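Local coordinates for protein fructose-bisphosphate aldolase class I (Thermoproteus tenax, PDB 1W8S) that belongs to the DeoC/LacD family of class I aldolases and holds 1,6-di-O-phosphono-beta-D-fructofuranose in the pocket of a TIM barrel, at residues 24-29 with 78-84; 109-115 with 142-148. The protein carries 2 engineered substitutions. All blocks are in the same frame, centred on the assembly; numbering follows the deposited sequence.

How the contacts relate
From the N terminus, strand 18-22 leads into the short helix 25-28, which contact 1 joins to the end of strand 75-81, closing a loop of 48 residues that holds strand 57-60. Contact 2 opens only after contact 1 has closed: it pairs strand 108-113 with strand 141-145, which helix 120-137 connects. The two therefore follow in series, neither nesting nor crossing, with centres about 12 Å apart. They meet where strands 75-81 and 108-113 run side by side in the sheet, as Asn80 ND2 lies 2.8 Å from Thr112 O, probably as its donor. Both line the same pocket: 24-29 supplies an aspartate and two histidines to FBP, 142-148 an arginine.

Contact 1. Residues 24-29 with 78-84; sequences DHGIEH and KLNGKTT. With FBP (1,6-di-O-phosphono-beta-D-fructofuranose), chain O.
The backbones draw together where the short helix 25-28 ends, with Glu28 CA 4.7 Å from Thr83 CA, while Asp24 and Lys78 at the other end stand further apart. Glu28 carries the contact. CG lies beside the backbone N (chi1 -67°), and a bend at chi2 brings the carboxylate back toward 78-84, although the chain starts out away from it. Glu28 OE2 then takes the backbone N of Lys82 in a fairly straight bond of 3.3 Å, met from above the carboxylate plane. Glu28 OE2 also forms a salt bridge of 3.5 Å with Lys78 NZ and accepts from a water. Lys78 NZ also donates to Asn80 O at 3.1 Å, and a long ion pair to Asp24 OD2 completes the network, though the end of Lys78 is less surely placed. On the backbone, Glu28 CA sends a CH...O contact to Lys82 O. Thr84 turns its methyl CG2 to the ring edge of His29.

Segment 24-29 brings three polar side chains to FBP. Asp24 accepts through both oxygens, OD1 from O3 at 2.7 Å and OD2 from O4; His25 NE2 reaches O1P at 2.6 Å. His29 NE2 gives O5P a nearly straight bond (169°), while its ND1 is tied to Asp33, fixing the turn of the ring.

Helix 25-28 sits just past strand 18-22 and reaches across the end of strand 57-60, near Gln61, to the end of strand 75-81 and the loop after it; Tyr163 of the second subunit bonds Ile27 O, and Glu120 of that subunit bonds Thr83 OG1.

Contact 2. Residues 109-115 with 142-148; sequences VGYTIYP and VVESFPR. Engineered in segment 142-148: Glu144 (natural residue Trp), Phe146 (natural residue Tyr). With FBP (1,6-di-O-phosphono-beta-D-fructofuranose), chain O.
Val142 N donates to Val109 O in a short, almost straight bond of 2.7 Å (175°), the first of a run that joins two parallel strands. Tyr111 then takes part twice, its N donating to Val142 O and its O accepting from Glu144 N at 2.9 Å. Ile113 does the same two residues on: its N bonds Glu144 O at 2.8 Å and its O receives Phe146 N. Beyond the strand ends, Arg148 N still reaches Pro115 O at 3.0 Å, so the pairing continues into the loops.

Strand 108-113, helix 120-137 and strand 141-145 make a beta-alpha-beta unit of the TIM barrel. On the face turned to the helices, Ile113 CD1 rests against Val143 CG1 at 3.7 Å; CG1 of Ile113 lies between the backbone N and carbonyl carbon (chi1 59°), which carries this branch toward the neighbouring strand. Tyr111 reaches Glu126 of helix 120-137 through its hydroxyl, and Ser145 OG bonds Ala164 O of helix 158-171. The other face carries Thr112, Val142 and the engineered Glu144, whose OE2 is uncertainly placed.

Toward the pocket, Tyr114 CD1 abuts Phe146 O at its ring edge, 3.2 Å away. Arg148 runs alongside this tyrosine, pointing the same way, with Tyr114 CD1 over one guanidinium face and the two planes 31° apart. Arg148 NH2 gives FBP O6P a weak, bent bond of 2.8 Å, and NE forms a salt bridge with Glu155, which helps to fix the group's direction. Phe146, also engineered, turns its ring edge to O2 of FBP, with CZ 3.8 Å from that oxygen.

Contact 1. Residues 24-29 with 78-84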
loop_
_atom_site.group_PDB
_atom_site.type_symbol
_atom_site.label_atom_id
_atom_site.label_comp_id
_atom_site.label_asym_id
_atom_site.label_seq_id
_atom_site.Cartn_x
_atom_site.Cartn_y
_atom_site.Cartn_z
ATOM N N ASP E 24 16.983 -11.368 19.962
ATOM C CA ASP E 24 16.706 -10.491 18.812
ATOM C C ASP E 24 17.286 -9.101 18.975
ATOM O O ASP E 24 17.069 -8.238 18.127
ATOM C CB ASP E 24 15.194 -10.393 18.478
ATOM C CG ASP E 24 14.339 -9.972 19.674
ATOM O OD1 ASP E 24 14.736 -10.264 20.835
ATOM O OD2 ASP E 24 13.241 -9.384 19.554
ATOM N N HIS E 25 18.065 -8.889 20.027
ATOM C CA HIS E 25 18.468 -7.548 20.412
ATOM C C HIS E 25 19.368 -6.889 19.375
ATOM O O HIS E 25 19.386 -5.672 19.251
ATOM C CB HIS E 25 19.153 -7.592 21.772
ATOM C CG HIS E 25 18.284 -8.145 22.864
ATOM N ND1 HIS E 25 17.737 -9.411 22.818
ATOM C CD2 HIS E 25 17.893 -7.607 24.047
ATOM C CE1 HIS E 25 17.024 -9.616 23.912
ATOM N NE2 HIS E 25 17.114 -8.541 24.680
ATOM N N GLY E 26 20.113 -7.678 18.610
ATOM C CA GLY E 26 21.003 -7.120 17.607
ATOM C C GLY E 26 20.318 -6.181 16.617
ATOM O O GLY E 26 20.923 -5.248 16.132
ATOM N N ILE E 27 19.061 -6.456 16.292
ATOM C CA ILE E 27 18.283 -5.569 15.439
ATOM C C ILE E 27 17.466 -4.573 16.267
ATOM O O ILE E 27 17.542 -3.395 16.024
ATOM C CB ILE E 27 17.428 -6.346 14.379
ATOM C CG1 ILE E 27 16.846 -5.329 13.353
ATOM C CG2 ILE E 27 16.323 -7.078 15.012
ATOM C CD1 ILE E 27 16.155 -5.922 12.145
ATOM N N GLU E 28 16.782 -5.036 17.311
ATOM C CA GLU E 28 15.887 -4.149 18.104
ATOM C C GLU E 28 16.638 -3.025 18.789
ATOM O O GLU E 28 16.166 -1.866 18.831
ATOM C CB GLU E 28 15.095 -4.974 19.140
ATOM C CG GLU E 28 14.083 -5.940 18.518
ATOM C CD GLU E 28 12.909 -5.263 17.838
ATOM O OE1 GLU E 28 12.538 -4.130 18.218
ATOM O OE2 GLU E 28 12.356 -5.874 16.894
ATOM N N HIS E 29 17.810 -3.339 19.355
ATOM C CA HIS E 29 18.607 -2.347 20.095
ATOM C C HIS E 29 19.990 -2.092 19.515
ATOM O O HIS E 29 20.622 -1.085 19.799
ATOM C CB HIS E 29 18.831 -2.814 21.537
ATOM C CG HIS E 29 17.566 -3.064 22.278
ATOM N ND1 HIS E 29 17.484 -3.959 23.322
ATOM C CD2 HIS E 29 16.331 -2.534 22.133
ATOM C CE1 HIS E 29 16.246 -3.979 23.785
ATOM N NE2 HIS E 29 15.524 -3.130 23.077
ATOM N N LYS E 78 11.819 -15.118 15.393
ATOM C CA LYS E 78 11.246 -13.791 15.494
ATOM C C LYS E 78 11.137 -13.210 14.090
ATOM O O LYS E 78 12.161 -12.954 13.449
ATOM C CB LYS E 78 12.195 -12.916 16.320
ATOM C CG LYS E 78 11.767 -11.465 16.492
ATOM C CD LYS E 78 10.376 -11.383 16.957
ATOM C CE LYS E 78 9.981 -9.958 17.384
ATOM N NZ LYS E 78 10.655 -8.906 16.661
ATOM N N LEU E 79 9.915 -13.077 13.591
ATOM C CA LEU E 79 9.687 -12.809 12.161
ATOM C C LEU E 79 9.845 -11.349 11.773
ATOM O O LEU E 79 10.247 -11.068 10.652
ATOM C CB LEU E 79 8.299 -13.277 11.685
ATOM C CG LEU E 79 8.023 -14.765 11.847
ATOM C CD1 LEU E 79 6.530 -14.982 11.739
ATOM C CD2 LEU E 79 8.741 -15.546 10.794
ATOM N N ASN E 80 9.495 -10.427 12.664
ATOM C CA ASN E 80 9.566 -9.019 12.332
ATOM C C ASN E 80 10.741 -8.393 13.049
ATOM O O ASN E 80 11.517 -9.089 13.676
ATOM C CB ASN E 80 8.240 -8.238 12.500
ATOM C CG ASN E 80 7.592 -8.345 13.881
ATOM O OD1 ASN E 80 7.986 -9.151 14.722
ATOM N ND2 ASN E 80 6.530 -7.560 14.079
ATOM N N GLY E 81 10.906 -7.095 12.935
ATOM C CA GLY E 81 11.986 -6.424 13.640
ATOM C C GLY E 81 12.122 -5.007 13.174
ATOM O O GLY E 81 11.849 -4.681 12.004
ATOM N N LYS E 82 12.436 -4.132 14.128
ATOM C CA LYS E 82 12.675 -2.716 13.885
ATOM C C LYS E 82 13.880 -2.287 14.716
ATOM O O LYS E 82 14.329 -3.029 15.570
ATOM C CB LYS E 82 11.457 -1.865 14.255
ATOM C CG LYS E 82 11.101 -1.832 15.762
ATOM C CD LYS E 82 10.200 -0.662 16.142
ATOM C CE LYS E 82 10.945 0.615 16.417
ATOM N NZ LYS E 82 11.761 0.609 17.707
ATOM N N THR E 83 14.351 -1.064 14.494
ATOM C CA THR E 83 15.496 -0.513 15.207
ATOM C C THR E 83 15.068 0.601 16.113
ATOM O O THR E 83 14.000 1.201 15.931
ATOM C CB THR E 83 16.552 0.051 14.218
ATOM O OG1 THR E 83 16.055 1.243 13.616
ATOM C CG2 THR E 83 16.786 -0.894 13.072
ATOM N N THR E 84 15.912 0.906 17.088
ATOM C CA THR E 84 15.699 2.094 17.921
ATOM C C THR E 84 16.099 3.363 17.226
ATOM O O THR E 84 15.831 4.441 17.743
ATOM C CB THR E 84 16.481 2.023 19.244
ATOM O OG1 THR E 84 17.840 1.730 18.935
ATOM C CG2 THR E 84 16.021 0.916 20.085
HETATM P P1 FBP O . 15.052 -8.665 27.452
HETATM O O1P FBP O . 16.457 -8.270 27.214
HETATM O O2P FBP O . 14.833 -9.661 28.630
HETATM O O3P FBP O . 14.114 -7.479 27.701
HETATM O O1 FBP O . 14.573 -9.417 26.130
HETATM C C1 FBP O . 13.231 -9.823 25.970
HETATM C C2 FBP O . 12.577 -8.969 24.874
HETATM O O2 FBP O . 11.179 -9.315 24.747
HETATM C C3 FBP O . 13.251 -9.090 23.501
HETATM O O3 FBP O . 12.914 -10.257 22.769
HETATM C C4 FBP O . 12.775 -7.799 22.836
HETATM O O4 FBP O . 13.582 -7.338 21.766
HETATM C C5 FBP O . 12.848 -6.819 23.998
HETATM O O5 FBP O . 12.620 -7.578 25.198
HETATM C C6 FBP O . 11.814 -5.712 23.830
HETATM O O6 FBP O . 11.844 -4.879 24.975
HETATM P P2 FBP O . 12.088 -3.284 24.844
HETATM O O4P FBP O . 12.917 -2.879 26.039
HETATM O O5P FBP O . 12.731 -2.973 23.491
HETATM O O6P FBP O . 10.764 -2.521 25.033
HETATM O O HOH W 1 9.744 -5.537 16.638
HETATM O O HOH W 2 13.476 -1.442 18.397
HETATM O O HOH W 3 19.566 0.979 21.109
#

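Contact 2. Residues 109-115 with 142-148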
loop_
_atom_site.group_PDB
_atom_site.type_symbol
_atom_site.label_atom_id
_atom_site.label_comp_id
_atom_site.label_asym_id
_atom_site.label_seq_id
_atom_site.Cartn_x
_atom_site.Cartn_y
_atom_site.Cartn_z
ATOM N N VAL E 109 7.074 -19.487 15.932
ATOM C CA VAL E 109 7.353 -18.166 15.389
ATOM C C VAL E 109 6.878 -17.098 16.340
ATOM O O VAL E 109 5.904 -17.280 17.096
ATOM C CB VAL E 109 6.756 -17.925 13.980
ATOM C CG1 VAL E 109 7.487 -18.779 12.935
ATOM C CG2 VAL E 109 5.262 -18.175 13.951
ATOM N N GLY E 110 7.579 -15.983 16.299
ATOM C CA GLY E 110 7.262 -14.811 17.095
ATOM C C GLY E 110 7.003 -13.601 16.245
ATOM O O GLY E 110 7.588 -13.405 15.187
ATOM N N TYR E 111 6.113 -12.752 16.718
ATOM C CA TYR E 111 5.746 -11.528 16.015
ATOM C C TYR E 111 5.380 -10.426 17.017
ATOM O O TYR E 111 4.515 -10.620 17.881
ATOM C CB TYR E 111 4.586 -11.758 15.033
ATOM C CG TYR E 111 4.327 -10.609 14.081
ATOM C CD1 TYR E 111 5.017 -10.510 12.891
ATOM C CD2 TYR E 111 3.352 -9.616 14.359
ATOM C CE1 TYR E 111 4.757 -9.469 11.986
ATOM C CE2 TYR E 111 3.113 -8.584 13.496
ATOM C CZ TYR E 111 3.825 -8.490 12.315
ATOM O OH TYR E 111 3.550 -7.460 11.460
ATOM N N THR E 112 6.064 -9.301 16.907
ATOM C CA THR E 112 5.786 -8.135 17.757
ATOM C C THR E 112 4.656 -7.278 17.240
ATOM O O THR E 112 4.581 -6.971 16.032
ATOM C CB THR E 112 7.062 -7.297 17.918
ATOM O OG1 THR E 112 8.036 -8.083 18.605
ATOM C CG2 THR E 112 6.820 -6.123 18.845
ATOM N N ILE E 113 3.755 -6.889 18.152
ATOM C CA ILE E 113 2.753 -5.894 17.827
ATOM C C ILE E 113 2.878 -4.736 18.806
ATOM O O ILE E 113 3.293 -4.938 19.955
ATOM C CB ILE E 113 1.335 -6.460 17.828
ATOM C CG1 ILE E 113 0.968 -7.064 19.209
ATOM C CG2 ILE E 113 1.157 -7.483 16.726
ATOM C CD1 ILE E 113 -0.484 -7.432 19.355
ATOM N N TYR E 114 2.547 -3.533 18.325
ATOM C CA TYR E 114 2.528 -2.309 19.145
ATOM C C TYR E 114 1.121 -1.689 19.126
ATOM O O TYR E 114 0.858 -0.710 18.417
ATOM C CB TYR E 114 3.540 -1.271 18.662
ATOM C CG TYR E 114 4.953 -1.776 18.561
ATOM C CD1 TYR E 114 5.636 -2.215 19.663
ATOM C CD2 TYR E 114 5.621 -1.803 17.327
ATOM C CE1 TYR E 114 6.960 -2.687 19.551
ATOM C CE2 TYR E 114 6.937 -2.287 17.217
ATOM C CZ TYR E 114 7.586 -2.717 18.325
ATOM O OH TYR E 114 8.883 -3.160 18.217
ATOM N N PRO E 115 0.212 -2.264 19.893
ATOM C CA PRO E 115 -1.119 -1.679 20.054
ATOM C C PRO E 115 -1.038 -0.227 20.446
ATOM O O PRO E 115 -0.165 0.170 21.234
ATOM C CB PRO E 115 -1.746 -2.528 21.147
ATOM C CG PRO E 115 -1.054 -3.811 21.076
ATOM C CD PRO E 115 0.350 -3.502 20.643
ATOM N N VAL E 142 3.811 -17.032 18.838
ATOM C CA VAL E 142 4.033 -16.247 20.053
ATOM C C VAL E 142 3.887 -14.790 19.664
ATOM O O VAL E 142 4.659 -14.293 18.820
ATOM C CB VAL E 142 5.439 -16.479 20.667
ATOM C CG1 VAL E 142 5.548 -15.737 22.056
ATOM C CG2 VAL E 142 5.750 -17.939 20.768
ATOM N N VAL E 143 2.881 -14.119 20.221
ATOM C CA VAL E 143 2.687 -12.712 19.961
ATOM C C VAL E 143 3.332 -11.974 21.122
ATOM O O VAL E 143 2.996 -12.212 22.296
ATOM C CB VAL E 143 1.223 -12.330 19.879
ATOM C CG1 VAL E 143 1.023 -10.775 19.817
ATOM C CG2 VAL E 143 0.535 -13.066 18.714
ATOM N N GLU E 144 4.230 -11.077 20.760
ATOM C CA GLU E 144 4.953 -10.192 21.671
ATOM C C GLU E 144 4.179 -8.882 21.638
ATOM O O GLU E 144 4.219 -8.163 20.657
ATOM C CB GLU E 144 6.415 -10.084 21.182
ATOM C CG GLU E 144 6.892 -11.450 20.646
ATOM C CD GLU E 144 8.280 -11.496 20.001
ATOM O OE1 GLU E 144 9.109 -12.404 20.362
ATOM O OE2 GLU E 144 8.512 -10.677 19.065
ATOM N N SER E 145 3.397 -8.634 22.684
ATOM C CA SER E 145 2.411 -7.559 22.692
ATOM C C SER E 145 2.887 -6.440 23.591
ATOM O O SER E 145 2.858 -6.575 24.846
ATOM C CB SER E 145 1.084 -8.104 23.207
ATOM O OG SER E 145 0.019 -7.170 23.013
ATOM N N PHE E 146 3.306 -5.348 22.958
ATOM C CA PHE E 146 3.952 -4.204 23.623
ATOM C C PHE E 146 3.301 -2.924 23.171
ATOM O O PHE E 146 3.792 -2.265 22.241
ATOM C CB PHE E 146 5.433 -4.115 23.260
ATOM C CG PHE E 146 6.261 -5.287 23.702
ATOM C CD1 PHE E 146 6.188 -5.779 24.997
ATOM C CD2 PHE E 146 7.136 -5.899 22.808
ATOM C CE1 PHE E 146 6.971 -6.844 25.408
ATOM C CE2 PHE E 146 7.911 -6.971 23.197
ATOM C CZ PHE E 146 7.830 -7.452 24.523
ATOM N N PRO E 147 2.193 -2.548 23.806
ATOM C CA PRO E 147 1.549 -1.269 23.497
ATOM C C PRO E 147 2.511 -0.129 23.580
ATOM O O PRO E 147 3.301 -0.029 24.513
ATOM C CB PRO E 147 0.439 -1.158 24.571
ATOM C CG PRO E 147 0.115 -2.582 24.909
ATOM C CD PRO E 147 1.412 -3.321 24.788
ATOM N N ARG E 148 2.467 0.729 22.570
ATOM C CA ARG E 148 3.435 1.786 22.405
ATOM C C ARG E 148 2.920 2.692 21.324
ATOM O O ARG E 148 2.495 2.207 20.278
ATOM C CB ARG E 148 4.779 1.208 21.952
ATOM C CG ARG E 148 5.927 2.155 21.993
ATOM C CD ARG E 148 7.249 1.471 21.751
ATOM N NE ARG E 148 7.558 0.552 22.849
ATOM C CZ ARG E 148 8.418 -0.459 22.768
ATOM N NH1 ARG E 148 9.035 -0.729 21.629
ATOM N NH2 ARG E 148 8.628 -1.239 23.832
HETATM P P1 FBP O . 15.052 -8.665 27.452
HETATM O O1P FBP O . 16.457 -8.270 27.214
HETATM O O2P FBP O . 14.833 -9.661 28.630
HETATM O O3P FBP O . 14.114 -7.479 27.701
HETATM O O1 FBP O . 14.573 -9.417 26.130
HETATM C C1 FBP O . 13.231 -9.823 25.970
HETATM C C2 FBP O . 12.577 -8.969 24.874
HETATM O O2 FBP O . 11.179 -9.315 24.747
HETATM C C3 FBP O . 13.251 -9.090 23.501
HETATM O O3 FBP O . 12.914 -10.257 22.769
HETATM C C4 FBP O . 12.775 -7.799 22.836
HETATM O O4 FBP O . 13.582 -7.338 21.766
HETATM C C5 FBP O . 12.848 -6.819 23.998
HETATM O O5 FBP O . 12.620 -7.578 25.198
HETATM C C6 FBP O . 11.814 -5.712 23.830
HETATM O O6 FBP O . 11.844 -4.879 24.975
HETATM P P2 FBP O . 12.088 -3.284 24.844
HETATM O O4P FBP O . 12.917 -2.879 26.039
HETATM O O5P FBP O . 12.731 -2.973 23.491
HETATM O O6P FBP O . 10.764 -2.521 25.033
#